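Long-range contacts in bitiscetin (Bitis arietans, PDB 1JWI), which binds von Willebrand factor and induces its interaction with platelet GPIbalpha through the A1 domain, resulting in platelet aggregation: residues Phe62-Trp67 with Glu119-Ile124; Gly69-Ser74 with Thr98-Leu103; Val94-Lys99 with Asp114-Glu119. One frame throughout, in Å; residues are numbered along the deposited sequence.

Contact 1. Residues Phe62-Trp67 with Glu119-Ile124; sequences FVYDAW and EKNPFI
W67 and F123 meet in a single backbone bridge, CA to CA 4.5 Å, between segments whose end-to-end directions differ by 68°; W67 N donates to P122 O at 3.0 Å, and I124 N makes a weak bond to W67 O. N121 CB forms a CH-pi contact 4.0 Å from the centroid of the W67 five-membered ring, while N121 ND2 stands over the face nearer the rim, beside CE2 and CZ2. A nearly straight bond of 2.7 Å (167°) from N121 ND2 to the anti lone pair of E119 OE1 lies in the amide plane and fixes the rotation of that amide. E119 O meets the indole edge, in plane, 3.3 Å from W67 CZ2, whereas W67 NE1 is hydrogen-bonded to G23 O. Earlier in the same segment, Y64 CB packs on P122 CD at 3.5 Å. D65 O is buried against N121 CB and P122 CD without a hydrogen-bonding partner in the model. The bridge ties the two sheets of the C-type lectin fold together, and W67 opens the WIGL sequence characteristic of that family.

Contact 2. Residues Gly69-Ser74 with Thr98-Leu103; sequences GLRDES and TKCFGL
The F101 ring carries L70 CD2 over one face, 4.0 Å above the plane and offset toward the rim, while L70 O lies in plane at its edge; R71 CA and D72 N also approach that edge near the plane. An aromatic side chain of the other protein chain meets the same ring edge-to-face. F101 CB packs on L70 CB at 4.0 Å. Between the backbones, F101 N donates to L70 O at 3.1 Å and D72 N to K99 O at 2.7 Å, the latter almost straight (176°). These bonds flank R71 and C100, a non-hydrogen-bonded antiparallel pair, where R71 CD rests 3.9 Å from C100 SG. Strand 100-103 is the middle of a three-stranded sheet, between 66-72 and 112-115, and L70, R71 and D72 pair on their other edge with a strand of the other chain, so that one sheet runs through the interface of this snaclec dimer. At the end of strand 70-72, D72 OD2 accepts in an Asx turn: S74 N, at 3.0 Å, and S74 OG, at 2.7 Å, reach it from the same face of the carboxylate plane. D72 OD1 is joined to T98 O through a water. K99, bent at chi3 (80°), which swings CE toward D72 O and S74 O, donates from NZ to S74 O at 2.6 Å and also to T76 O.

Contact 3. Residues Val94-Lys99 with Asp114-Glu119; sequences VDEPTK and DLPCGE
E96 lays its carboxylate against the ring of P116, OE1 approaching P116 CG at 3.5 Å with CD close behind. The two side chains cross obliquely. Next to them T98 and P116 bring their CA atoms within 4.4 Å of each other. T98 OG1, held between its backbone N and carbonyl carbon (chi1 47°), donates to D114 OD1 at 2.6 Å, which accepts on its anti lone pair. D114 OD1 is also hydrogen-bonded to a polar side chain of the other protein chain, so this one oxygen binds both the loop residue T98 and the partner. The methyl CG2 of T98 faces P116 CD at 4.0 Å. A water gathers three backbone atoms, donating to P97 O at 2.8 Å and accepting from K99 N and, at 3.0 Å, from C117 N. C117, in the type I turn from P116 to E119, brings SG, disulfide-bonded to C100, near K99 CB. By position E96-P97-T98 recalls the EPN motif, and D114 the end of the WND motif, of sugar-binding C-type lectins, without implying metal or sugar here. The arrangement is that of the base of the long loop, where the chain, as in domain-swapped snaclec dimers, returns from its partner beside strand 112-115.

How the contacts relate
The three contacts show how successive strand pairings close a small domain: contacts 2 and 3, which follow one another, both lie inside the chain loop that contact 1 closes. Contacts 2 and 3, their centres 9 Å apart, share T98 and K99 and are joined by the disulfide C100 SG-C117 SG (2.0 Å) and a probable hydrogen bond from L115 N to C100 O. Contact 1, 13 to 14 Å from the others centre to centre, reaches contact 2 through a probable hydrogen bond from L103 N to A66 O at 2.7 Å. W67 links all three, with CZ3 against C100 CB at 3.6 Å and CH2 near P116 O at 3.3 Å.

Contact 1. Residues Phe62-Trp67 with Glu119-Ile124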
ATOM      1  N   PHE A  62      -6.999 -13.213 -19.222  1.00 31.39           N
ATOM      2  CA  PHE A  62      -6.537 -12.262 -18.214  1.00 32.35           C
ATOM      3  C   PHE A  62      -6.429 -12.945 -16.844  1.00 31.69           C
ATOM      4  O   PHE A  62      -7.376 -12.917 -16.059  1.00 31.34           O
ATOM      5  CB  PHE A  62      -7.512 -11.075 -18.101  1.00 33.84           C
ATOM      6  CG  PHE A  62      -7.720 -10.307 -19.389  1.00 33.69           C
ATOM      7  CD1 PHE A  62      -8.370 -10.895 -20.475  1.00 32.99           C
ATOM      8  CD2 PHE A  62      -7.297  -8.982 -19.501  1.00 33.32           C
ATOM      9  CE1 PHE A  62      -8.599 -10.177 -21.652  1.00 32.41           C
ATOM     10  CE2 PHE A  62      -7.521  -8.253 -20.675  1.00 34.47           C
ATOM     11  CZ  PHE A  62      -8.175  -8.855 -21.755  1.00 33.38           C
ATOM     12  N   VAL A  63      -5.282 -13.553 -16.556  1.00 30.23           N
ATOM     13  CA  VAL A  63      -5.091 -14.226 -15.275  1.00 29.54           C
ATOM     14  C   VAL A  63      -3.951 -13.644 -14.445  1.00 28.30           C
ATOM     15  O   VAL A  63      -3.868 -13.878 -13.247  1.00 28.09           O
ATOM     16  CB  VAL A  63      -4.811 -15.722 -15.470  1.00 29.80           C
ATOM     17  CG1 VAL A  63      -6.004 -16.386 -16.125  1.00 31.27           C
ATOM     18  CG2 VAL A  63      -3.564 -15.907 -16.318  1.00 31.21           C
ATOM     19  N   TYR A  64      -3.067 -12.892 -15.086  1.00 27.45           N
ATOM     20  CA  TYR A  64      -1.937 -12.304 -14.377  1.00 26.91           C
ATOM     21  C   TYR A  64      -1.909 -10.796 -14.529  1.00 24.33           C
ATOM     22  O   TYR A  64      -2.437 -10.255 -15.496  1.00 23.35           O
ATOM     23  CB  TYR A  64      -0.609 -12.824 -14.932  1.00 30.91           C
ATOM     24  CG  TYR A  64      -0.341 -14.299 -14.777  1.00 35.03           C
ATOM     25  CD1 TYR A  64      -0.116 -14.864 -13.525  1.00 37.43           C
ATOM     26  CD2 TYR A  64      -0.251 -15.124 -15.899  1.00 36.82           C
ATOM     27  CE1 TYR A  64       0.195 -16.220 -13.392  1.00 40.32           C
ATOM     28  CE2 TYR A  64       0.057 -16.475 -15.778  1.00 39.28           C
ATOM     29  CZ  TYR A  64       0.281 -17.015 -14.523  1.00 40.98           C
ATOM     30  OH  TYR A  64       0.591 -18.352 -14.401  1.00 44.64           O
ATOM     31  N   ASP A  65      -1.292 -10.126 -13.560  1.00 22.10           N
ATOM     32  CA  ASP A  65      -1.109  -8.690 -13.653  1.00 20.50           C
ATOM     33  C   ASP A  65       0.198  -8.617 -14.450  1.00 19.73           C
ATOM     34  O   ASP A  65       0.867  -9.637 -14.641  1.00 19.35           O
ATOM     35  CB  ASP A  65      -0.910  -8.059 -12.270  1.00 21.65           C
ATOM     36  CG  ASP A  65      -2.133  -8.216 -11.367  1.00 23.46           C
ATOM     37  OD1 ASP A  65      -2.118  -9.102 -10.490  1.00 25.22           O
ATOM     38  OD2 ASP A  65      -3.105  -7.462 -11.539  1.00 22.64           O
ATOM     39  N   ALA A  66       0.567  -7.435 -14.923  1.00 18.51           N
ATOM     40  CA  ALA A  66       1.809  -7.300 -15.677  1.00 16.23           C
ATOM     41  C   ALA A  66       2.655  -6.162 -15.114  1.00 15.12           C
ATOM     42  O   ALA A  66       2.178  -5.037 -14.973  1.00 14.12           O
ATOM     43  CB  ALA A  66       1.503  -7.058 -17.150  1.00 17.05           C
ATOM     44  N   TRP A  67       3.904  -6.465 -14.772  1.00 14.10           N
ATOM     45  CA  TRP A  67       4.830  -5.476 -14.222  1.00 14.29           C
ATOM     46  C   TRP A  67       5.147  -4.302 -15.139  1.00 14.73           C
ATOM     47  O   TRP A  67       5.362  -4.483 -16.344  1.00 14.53           O
ATOM     48  CB  TRP A  67       6.184  -6.127 -13.883  1.00 13.99           C
ATOM     49  CG  TRP A  67       6.185  -7.093 -12.741  1.00 15.29           C
ATOM     50  CD1 TRP A  67       6.736  -8.344 -12.729  1.00 16.10           C
ATOM     51  CD2 TRP A  67       5.678  -6.865 -11.422  1.00 16.90           C
ATOM     52  NE1 TRP A  67       6.605  -8.907 -11.482  1.00 17.59           N
ATOM     53  CE2 TRP A  67       5.961  -8.021 -10.660  1.00 17.80           C
ATOM     54  CE3 TRP A  67       5.016  -5.795 -10.807  1.00 18.68           C
ATOM     55  CZ2 TRP A  67       5.602  -8.138  -9.313  1.00 18.21           C
ATOM     56  CZ3 TRP A  67       4.658  -5.913  -9.464  1.00 19.14           C
ATOM     57  CH2 TRP A  67       4.953  -7.074  -8.735  1.00 17.61           C
ATOM     58  N   GLU A 119       6.251 -11.173  -6.181  1.00 28.73           N
ATOM     59  CA  GLU A 119       5.278 -11.960  -6.939  1.00 30.89           C
ATOM     60  C   GLU A 119       5.783 -12.164  -8.369  1.00 30.38           C
ATOM     61  O   GLU A 119       6.397 -11.268  -8.945  1.00 30.33           O
ATOM     62  CB  GLU A 119       3.942 -11.212  -6.966  1.00 34.02           C
ATOM     63  CG  GLU A 119       2.753 -12.007  -7.470  1.00 37.43           C
ATOM     64  CD  GLU A 119       1.478 -11.173  -7.508  1.00 40.13           C
ATOM     65  OE1 GLU A 119       1.299 -10.389  -8.465  1.00 40.23           O
ATOM     66  OE2 GLU A 119       0.656 -11.298  -6.574  1.00 41.40           O
ATOM     67  N   LYS A 120       5.525 -13.334  -8.947  1.00 29.28           N
ATOM     68  CA  LYS A 120       5.972 -13.602 -10.314  1.00 28.67           C
ATOM     69  C   LYS A 120       4.879 -13.294 -11.340  1.00 27.62           C
ATOM     70  O   LYS A 120       3.821 -13.923 -11.350  1.00 28.00           O
ATOM     71  CB  LYS A 120       6.430 -15.058 -10.453  1.00 29.39           C
ATOM     72  CG  LYS A 120       7.681 -15.381  -9.645  1.00 30.77           C
ATOM     73  CD  LYS A 120       8.148 -16.811  -9.858  1.00 31.11           C
ATOM     74  CE  LYS A 120       9.254 -17.170  -8.877  1.00 31.90           C
ATOM     75  NZ  LYS A 120      10.400 -16.215  -8.933  1.00 31.74           N
ATOM     76  N   ASN A 121       5.148 -12.320 -12.204  1.00 25.06           N
ATOM     77  CA  ASN A 121       4.187 -11.912 -13.224  1.00 22.83           C
ATOM     78  C   ASN A 121       4.868 -11.645 -14.549  1.00 21.85           C
ATOM     79  O   ASN A 121       6.084 -11.460 -14.609  1.00 21.98           O
ATOM     80  CB  ASN A 121       3.492 -10.605 -12.823  1.00 21.96           C
ATOM     81  CG  ASN A 121       2.616 -10.748 -11.605  1.00 21.35           C
ATOM     82  OD1 ASN A 121       1.727 -11.596 -11.567  1.00 23.41           O
ATOM     83  ND2 ASN A 121       2.850  -9.903 -10.603  1.00 19.46           N
ATOM     84  N   PRO A 122       4.090 -11.639 -15.641  1.00 20.82           N
ATOM     85  CA  PRO A 122       4.727 -11.354 -16.923  1.00 20.22           C
ATOM     86  C   PRO A 122       5.074  -9.866 -16.835  1.00 19.48           C
ATOM     87  O   PRO A 122       4.661  -9.184 -15.884  1.00 17.66           O
ATOM     88  CB  PRO A 122       3.621 -11.659 -17.939  1.00 20.69           C
ATOM     89  CG  PRO A 122       2.366 -11.415 -17.177  1.00 20.11           C
ATOM     90  CD  PRO A 122       2.680 -12.018 -15.825  1.00 20.42           C
ATOM     91  N   PHE A 123       5.818  -9.350 -17.801  1.00 20.13           N
ATOM     92  CA  PHE A 123       6.203  -7.949 -17.742  1.00 19.88           C
ATOM     93  C   PHE A 123       6.384  -7.314 -19.107  1.00 19.56           C
ATOM     94  O   PHE A 123       6.372  -7.993 -20.134  1.00 19.48           O
ATOM     95  CB  PHE A 123       7.487  -7.787 -16.926  1.00 19.75           C
ATOM     96  CG  PHE A 123       8.621  -8.640 -17.406  1.00 20.40           C
ATOM     97  CD1 PHE A 123       8.679  -9.991 -17.081  1.00 18.74           C
ATOM     98  CD2 PHE A 123       9.631  -8.093 -18.188  1.00 19.82           C
ATOM     99  CE1 PHE A 123       9.733 -10.786 -17.527  1.00 19.52           C
ATOM    100  CE2 PHE A 123      10.691  -8.880 -18.638  1.00 19.87           C
ATOM    101  CZ  PHE A 123      10.739 -10.234 -18.306  1.00 19.79           C
ATOM    102  N   ILE A 124       6.555  -6.002 -19.101  1.00 19.40           N
ATOM    103  CA  ILE A 124       6.699  -5.255 -20.334  1.00 20.81           C
ATOM    104  C   ILE A 124       7.932  -4.370 -20.338  1.00 20.43           C
ATOM    105  O   ILE A 124       8.111  -3.527 -19.455  1.00 20.28           O
ATOM    106  CB  ILE A 124       5.457  -4.376 -20.572  1.00 22.12           C
ATOM    107  CG1 ILE A 124       5.676  -3.483 -21.792  1.00 22.73           C
ATOM    108  CG2 ILE A 124       5.178  -3.533 -19.335  1.00 25.18           C
ATOM    109  CD1 ILE A 124       4.583  -2.473 -22.007  1.00 25.32           C
TER
HETATM  110  O   HOH W   1      -0.710 -11.963 -11.267  1.00 49.14           O

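Contact 2. Residues Gly69-Ser74 with Thr98-Leu103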
ATOM      1  N   GLY A  69       7.422  -0.323 -14.876  1.00 14.55           N
ATOM      2  CA  GLY A  69       8.546   0.209 -14.115  1.00 15.56           C
ATOM      3  C   GLY A  69       8.374   1.130 -12.925  1.00 15.19           C
ATOM      4  O   GLY A  69       9.324   1.805 -12.550  1.00 16.59           O
ATOM      5  N   LEU A  70       7.200   1.153 -12.308  1.00 15.64           N
ATOM      6  CA  LEU A  70       6.968   2.039 -11.175  1.00 16.09           C
ATOM      7  C   LEU A  70       7.151   1.347  -9.823  1.00 16.57           C
ATOM      8  O   LEU A  70       6.687   0.220  -9.636  1.00 16.13           O
ATOM      9  CB  LEU A  70       5.557   2.610 -11.275  1.00 16.53           C
ATOM     10  CG  LEU A  70       5.209   3.741 -10.317  1.00 17.81           C
ATOM     11  CD1 LEU A  70       6.066   4.963 -10.628  1.00 17.87           C
ATOM     12  CD2 LEU A  70       3.726   4.073 -10.465  1.00 17.24           C
ATOM     13  N   ARG A  71       7.826   2.021  -8.889  1.00 16.87           N
ATOM     14  CA  ARG A  71       8.059   1.475  -7.551  1.00 18.78           C
ATOM     15  C   ARG A  71       8.025   2.539  -6.446  1.00 19.72           C
ATOM     16  O   ARG A  71       8.442   3.684  -6.655  1.00 19.53           O
ATOM     17  CB  ARG A  71       9.408   0.746  -7.482  1.00 19.97           C
ATOM     18  CG  ARG A  71       9.657   0.064  -6.130  1.00 24.41           C
ATOM     19  CD  ARG A  71      10.889  -0.847  -6.121  1.00 27.86           C
ATOM     20  NE  ARG A  71      12.148  -0.112  -6.200  1.00 33.33           N
ATOM     21  CZ  ARG A  71      13.353  -0.675  -6.131  1.00 35.92           C
ATOM     22  NH1 ARG A  71      13.471  -1.987  -5.979  1.00 36.86           N
ATOM     23  NH2 ARG A  71      14.446   0.074  -6.212  1.00 37.38           N
ATOM     24  N   ASP A  72       7.516   2.149  -5.281  1.00 20.28           N
ATOM     25  CA  ASP A  72       7.462   3.036  -4.122  1.00 22.40           C
ATOM     26  C   ASP A  72       8.845   2.920  -3.481  1.00 22.85           C
ATOM     27  O   ASP A  72       9.181   1.889  -2.909  1.00 21.68           O
ATOM     28  CB  ASP A  72       6.377   2.569  -3.141  1.00 24.41           C
ATOM     29  CG  ASP A  72       6.405   3.336  -1.815  1.00 25.74           C
ATOM     30  OD1 ASP A  72       5.628   2.978  -0.905  1.00 26.27           O
ATOM     31  OD2 ASP A  72       7.199   4.291  -1.679  1.00 24.84           O
ATOM     32  N   GLU A  73       9.641   3.976  -3.584  1.00 24.39           N
ATOM     33  CA  GLU A  73      11.000   3.963  -3.051  1.00 26.82           C
ATOM     34  C   GLU A  73      11.180   4.263  -1.562  1.00 26.42           C
ATOM     35  O   GLU A  73      12.315   4.344  -1.088  1.00 26.94           O
ATOM     36  CB  GLU A  73      11.872   4.928  -3.859  1.00 31.01           C
ATOM     37  CG  GLU A  73      13.133   4.298  -4.413  1.00 37.62           C
ATOM     38  CD  GLU A  73      12.835   3.193  -5.402  1.00 41.72           C
ATOM     39  OE1 GLU A  73      12.157   3.470  -6.415  1.00 42.69           O
ATOM     40  OE2 GLU A  73      13.279   2.048  -5.166  1.00 43.82           O
ATOM     41  N   SER A  74      10.096   4.434  -0.812  1.00 26.05           N
ATOM     42  CA  SER A  74      10.255   4.712   0.615  1.00 25.64           C
ATOM     43  C   SER A  74      10.966   3.538   1.291  1.00 25.36           C
ATOM     44  O   SER A  74      10.819   2.394   0.873  1.00 24.01           O
ATOM     45  CB  SER A  74       8.897   5.006   1.275  1.00 25.90           C
ATOM     46  OG  SER A  74       7.910   4.057   0.924  1.00 26.43           O
ATOM     47  N   THR A  98       3.376  -3.911  -0.323  1.00 15.64           N
ATOM     48  CA  THR A  98       3.106  -3.871  -1.758  1.00 16.09           C
ATOM     49  C   THR A  98       3.738  -2.580  -2.283  1.00 16.78           C
ATOM     50  O   THR A  98       3.108  -1.521  -2.263  1.00 18.27           O
ATOM     51  CB  THR A  98       1.577  -3.862  -2.019  1.00 15.87           C
ATOM     52  OG1 THR A  98       0.950  -2.890  -1.160  1.00 14.40           O
ATOM     53  CG2 THR A  98       0.979  -5.241  -1.747  1.00 16.01           C
ATOM     54  N   LYS A  99       4.981  -2.668  -2.751  1.00 16.54           N
ATOM     55  CA  LYS A  99       5.688  -1.473  -3.209  1.00 17.14           C
ATOM     56  C   LYS A  99       5.987  -1.388  -4.700  1.00 15.81           C
ATOM     57  O   LYS A  99       6.522  -0.384  -5.166  1.00 15.83           O
ATOM     58  CB  LYS A  99       6.984  -1.323  -2.397  1.00 17.93           C
ATOM     59  CG  LYS A  99       6.710  -1.357  -0.893  1.00 19.80           C
ATOM     60  CD  LYS A  99       7.965  -1.350  -0.053  1.00 22.34           C
ATOM     61  CE  LYS A  99       8.537   0.043   0.088  1.00 24.81           C
ATOM     62  NZ  LYS A  99       9.713   0.009   0.993  1.00 30.14           N
ATOM     63  N   CYS A 100       5.634  -2.435  -5.438  1.00 15.24           N
ATOM     64  CA  CYS A 100       5.850  -2.478  -6.881  1.00 14.81           C
ATOM     65  C   CYS A 100       4.498  -2.389  -7.597  1.00 15.78           C
ATOM     66  O   CYS A 100       3.489  -2.895  -7.095  1.00 16.31           O
ATOM     67  CB  CYS A 100       6.575  -3.774  -7.275  1.00 15.41           C
ATOM     68  SG  CYS A 100       8.327  -3.781  -6.768  1.00 15.89           S
ATOM     69  N   PHE A 101       4.483  -1.765  -8.771  1.00 14.67           N
ATOM     70  CA  PHE A 101       3.245  -1.600  -9.526  1.00 13.92           C
ATOM     71  C   PHE A 101       3.155  -2.357 -10.839  1.00 13.55           C
ATOM     72  O   PHE A 101       4.157  -2.593 -11.517  1.00 13.96           O
ATOM     73  CB  PHE A 101       2.979  -0.115  -9.786  1.00 13.48           C
ATOM     74  CG  PHE A 101       2.663   0.666  -8.540  1.00 15.46           C
ATOM     75  CD1 PHE A 101       3.682   1.041  -7.662  1.00 15.68           C
ATOM     76  CD2 PHE A 101       1.343   1.006  -8.224  1.00 14.12           C
ATOM     77  CE1 PHE A 101       3.391   1.743  -6.484  1.00 14.92           C
ATOM     78  CE2 PHE A 101       1.040   1.704  -7.051  1.00 13.84           C
ATOM     79  CZ  PHE A 101       2.061   2.073  -6.181  1.00 16.13           C
ATOM     80  N   GLY A 102       1.925  -2.724 -11.193  1.00 13.49           N
ATOM     81  CA  GLY A 102       1.690  -3.447 -12.423  1.00 12.44           C
ATOM     82  C   GLY A 102       0.326  -3.114 -12.993  1.00 12.95           C
ATOM     83  O   GLY A 102      -0.495  -2.465 -12.334  1.00 11.26           O
ATOM     84  N   LEU A 103       0.094  -3.537 -14.233  1.00 13.27           N
ATOM     85  CA  LEU A 103      -1.190  -3.308 -14.879  1.00 14.63           C
ATOM     86  C   LEU A 103      -2.194  -4.263 -14.221  1.00 15.32           C
ATOM     87  O   LEU A 103      -1.977  -5.471 -14.180  1.00 15.80           O
ATOM     88  CB  LEU A 103      -1.075  -3.588 -16.382  1.00 14.29           C
ATOM     89  CG  LEU A 103      -0.050  -2.727 -17.132  1.00 14.02           C
ATOM     90  CD1 LEU A 103      -0.057  -3.071 -18.612  1.00 14.05           C
ATOM     91  CD2 LEU A 103      -0.384  -1.255 -16.924  1.00 13.63           C
TER
HETATM   92  O   HOH W   2       3.830   1.139  -0.719  1.00 39.71           O

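Contact 3. Residues Val94-Lys99 with Asp114-Glu119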
ATOM      1  N   VAL A  94       3.775  -4.659   8.805  1.00 16.27           N
ATOM      2  CA  VAL A  94       2.889  -4.838   7.654  1.00 17.70           C
ATOM      3  C   VAL A  94       2.933  -6.308   7.211  1.00 18.11           C
ATOM      4  O   VAL A  94       4.015  -6.874   7.025  1.00 17.13           O
ATOM      5  CB  VAL A  94       3.311  -3.918   6.474  1.00 17.68           C
ATOM      6  CG1 VAL A  94       2.486  -4.243   5.236  1.00 14.97           C
ATOM      7  CG2 VAL A  94       3.091  -2.445   6.850  1.00 16.02           C
ATOM      8  N   ASP A  95       1.755  -6.912   7.059  1.00 19.31           N
ATOM      9  CA  ASP A  95       1.638  -8.321   6.672  1.00 21.53           C
ATOM     10  C   ASP A  95       2.397  -8.623   5.382  1.00 21.62           C
ATOM     11  O   ASP A  95       3.300  -9.459   5.365  1.00 21.11           O
ATOM     12  CB  ASP A  95       0.167  -8.703   6.500  1.00 24.99           C
ATOM     13  CG  ASP A  95      -0.037 -10.200   6.344  1.00 30.15           C
ATOM     14  OD1 ASP A  95      -1.062 -10.596   5.746  1.00 32.85           O
ATOM     15  OD2 ASP A  95       0.816 -10.981   6.827  1.00 32.60           O
ATOM     16  N   GLU A  96       2.031  -7.935   4.303  1.00 21.29           N
ATOM     17  CA  GLU A  96       2.698  -8.130   3.021  1.00 20.44           C
ATOM     18  C   GLU A  96       2.824  -6.774   2.316  1.00 18.65           C
ATOM     19  O   GLU A  96       1.863  -6.284   1.723  1.00 17.80           O
ATOM     20  CB  GLU A  96       1.890  -9.099   2.152  1.00 23.41           C
ATOM     21  CG  GLU A  96       2.682  -9.716   1.006  1.00 28.11           C
ATOM     22  CD  GLU A  96       1.839 -10.643   0.150  1.00 31.86           C
ATOM     23  OE1 GLU A  96       2.425 -11.421  -0.634  1.00 34.61           O
ATOM     24  OE2 GLU A  96       0.592 -10.589   0.252  1.00 33.47           O
ATOM     25  N   PRO A  97       4.006  -6.140   2.398  1.00 17.19           N
ATOM     26  CA  PRO A  97       4.213  -4.842   1.752  1.00 17.29           C
ATOM     27  C   PRO A  97       3.998  -4.937   0.247  1.00 17.62           C
ATOM     28  O   PRO A  97       4.389  -5.923  -0.382  1.00 18.49           O
ATOM     29  CB  PRO A  97       5.661  -4.508   2.102  1.00 16.19           C
ATOM     30  CG  PRO A  97       5.836  -5.174   3.450  1.00 16.41           C
ATOM     31  CD  PRO A  97       5.175  -6.511   3.215  1.00 16.32           C
ATOM     32  N   THR A  98       3.376  -3.911  -0.323  1.00 15.64           N
ATOM     33  CA  THR A  98       3.106  -3.871  -1.758  1.00 16.09           C
ATOM     34  C   THR A  98       3.738  -2.580  -2.283  1.00 16.78           C
ATOM     35  O   THR A  98       3.108  -1.521  -2.263  1.00 18.27           O
ATOM     36  CB  THR A  98       1.577  -3.862  -2.019  1.00 15.87           C
ATOM     37  OG1 THR A  98       0.950  -2.890  -1.160  1.00 14.40           O
ATOM     38  CG2 THR A  98       0.979  -5.241  -1.747  1.00 16.01           C
ATOM     39  N   LYS A  99       4.981  -2.668  -2.751  1.00 16.54           N
ATOM     40  CA  LYS A  99       5.688  -1.473  -3.209  1.00 17.14           C
ATOM     41  C   LYS A  99       5.987  -1.388  -4.700  1.00 15.81           C
ATOM     42  O   LYS A  99       6.522  -0.384  -5.166  1.00 15.83           O
ATOM     43  CB  LYS A  99       6.984  -1.323  -2.397  1.00 17.93           C
ATOM     44  CG  LYS A  99       6.710  -1.357  -0.893  1.00 19.80           C
ATOM     45  CD  LYS A  99       7.965  -1.350  -0.053  1.00 22.34           C
ATOM     46  CE  LYS A  99       8.537   0.043   0.088  1.00 24.81           C
ATOM     47  NZ  LYS A  99       9.713   0.009   0.993  1.00 30.14           N
ATOM     48  N   ASP A 114      -0.904  -1.705  -6.788  1.00 15.49           N
ATOM     49  CA  ASP A 114       0.277  -2.018  -5.985  1.00 16.46           C
ATOM     50  C   ASP A 114       0.292  -3.508  -5.671  1.00 17.83           C
ATOM     51  O   ASP A 114      -0.714  -4.067  -5.246  1.00 18.52           O
ATOM     52  CB  ASP A 114       0.275  -1.213  -4.682  1.00 15.55           C
ATOM     53  CG  ASP A 114      -0.975  -1.436  -3.863  1.00 16.11           C
ATOM     54  OD1 ASP A 114      -0.852  -1.865  -2.693  1.00 17.17           O
ATOM     55  OD2 ASP A 114      -2.077  -1.190  -4.390  1.00 15.24           O
ATOM     56  N   LEU A 115       1.446  -4.140  -5.867  1.00 17.68           N
ATOM     57  CA  LEU A 115       1.593  -5.578  -5.654  1.00 17.66           C
ATOM     58  C   LEU A 115       2.879  -5.949  -4.927  1.00 17.88           C
ATOM     59  O   LEU A 115       3.806  -5.148  -4.836  1.00 17.01           O
ATOM     60  CB  LEU A 115       1.595  -6.289  -7.012  1.00 16.11           C
ATOM     61  CG  LEU A 115       0.384  -6.083  -7.923  1.00 15.26           C
ATOM     62  CD1 LEU A 115       0.740  -6.449  -9.362  1.00 16.12           C
ATOM     63  CD2 LEU A 115      -0.762  -6.933  -7.406  1.00 15.00           C
ATOM     64  N   PRO A 116       2.950  -7.185  -4.400  1.00 19.21           N
ATOM     65  CA  PRO A 116       4.155  -7.634  -3.695  1.00 19.61           C
ATOM     66  C   PRO A 116       5.259  -7.730  -4.744  1.00 19.09           C
ATOM     67  O   PRO A 116       5.091  -8.406  -5.754  1.00 18.23           O
ATOM     68  CB  PRO A 116       3.758  -9.014  -3.163  1.00 19.84           C
ATOM     69  CG  PRO A 116       2.262  -8.919  -3.031  1.00 19.83           C
ATOM     70  CD  PRO A 116       1.878  -8.188  -4.292  1.00 19.45           C
ATOM     71  N   CYS A 117       6.376  -7.054  -4.512  1.00 19.90           N
ATOM     72  CA  CYS A 117       7.480  -7.065  -5.462  1.00 19.34           C
ATOM     73  C   CYS A 117       8.027  -8.465  -5.738  1.00 21.30           C
ATOM     74  O   CYS A 117       8.630  -8.702  -6.783  1.00 20.59           O
ATOM     75  CB  CYS A 117       8.617  -6.189  -4.952  1.00 17.51           C
ATOM     76  SG  CYS A 117       8.264  -4.405  -4.843  1.00 16.62           S
ATOM     77  N   GLY A 118       7.814  -9.389  -4.804  1.00 23.65           N
ATOM     78  CA  GLY A 118       8.311 -10.744  -4.975  1.00 26.18           C
ATOM     79  C   GLY A 118       7.395 -11.686  -5.739  1.00 27.70           C
ATOM     80  O   GLY A 118       7.720 -12.862  -5.926  1.00 28.25           O
ATOM     81  N   GLU A 119       6.251 -11.173  -6.181  1.00 28.73           N
ATOM     82  CA  GLU A 119       5.278 -11.960  -6.939  1.00 30.89           C
ATOM     83  C   GLU A 119       5.783 -12.164  -8.369  1.00 30.38           C
ATOM     84  O   GLU A 119       6.397 -11.268  -8.945  1.00 30.33           O
ATOM     85  CB  GLU A 119       3.942 -11.212  -6.966  1.00 34.02           C
ATOM     86  CG  GLU A 119       2.753 -12.007  -7.470  1.00 37.43           C
ATOM     87  CD  GLU A 119       1.478 -11.173  -7.508  1.00 40.13           C
ATOM     88  OE1 GLU A 119       1.299 -10.389  -8.465  1.00 40.23           O
ATOM     89  OE2 GLU A 119       0.656 -11.298  -6.574  1.00 41.40           O
TER
HETATM   90  O   HOH W   3       6.536  -5.348  -2.046  1.00 15.13           O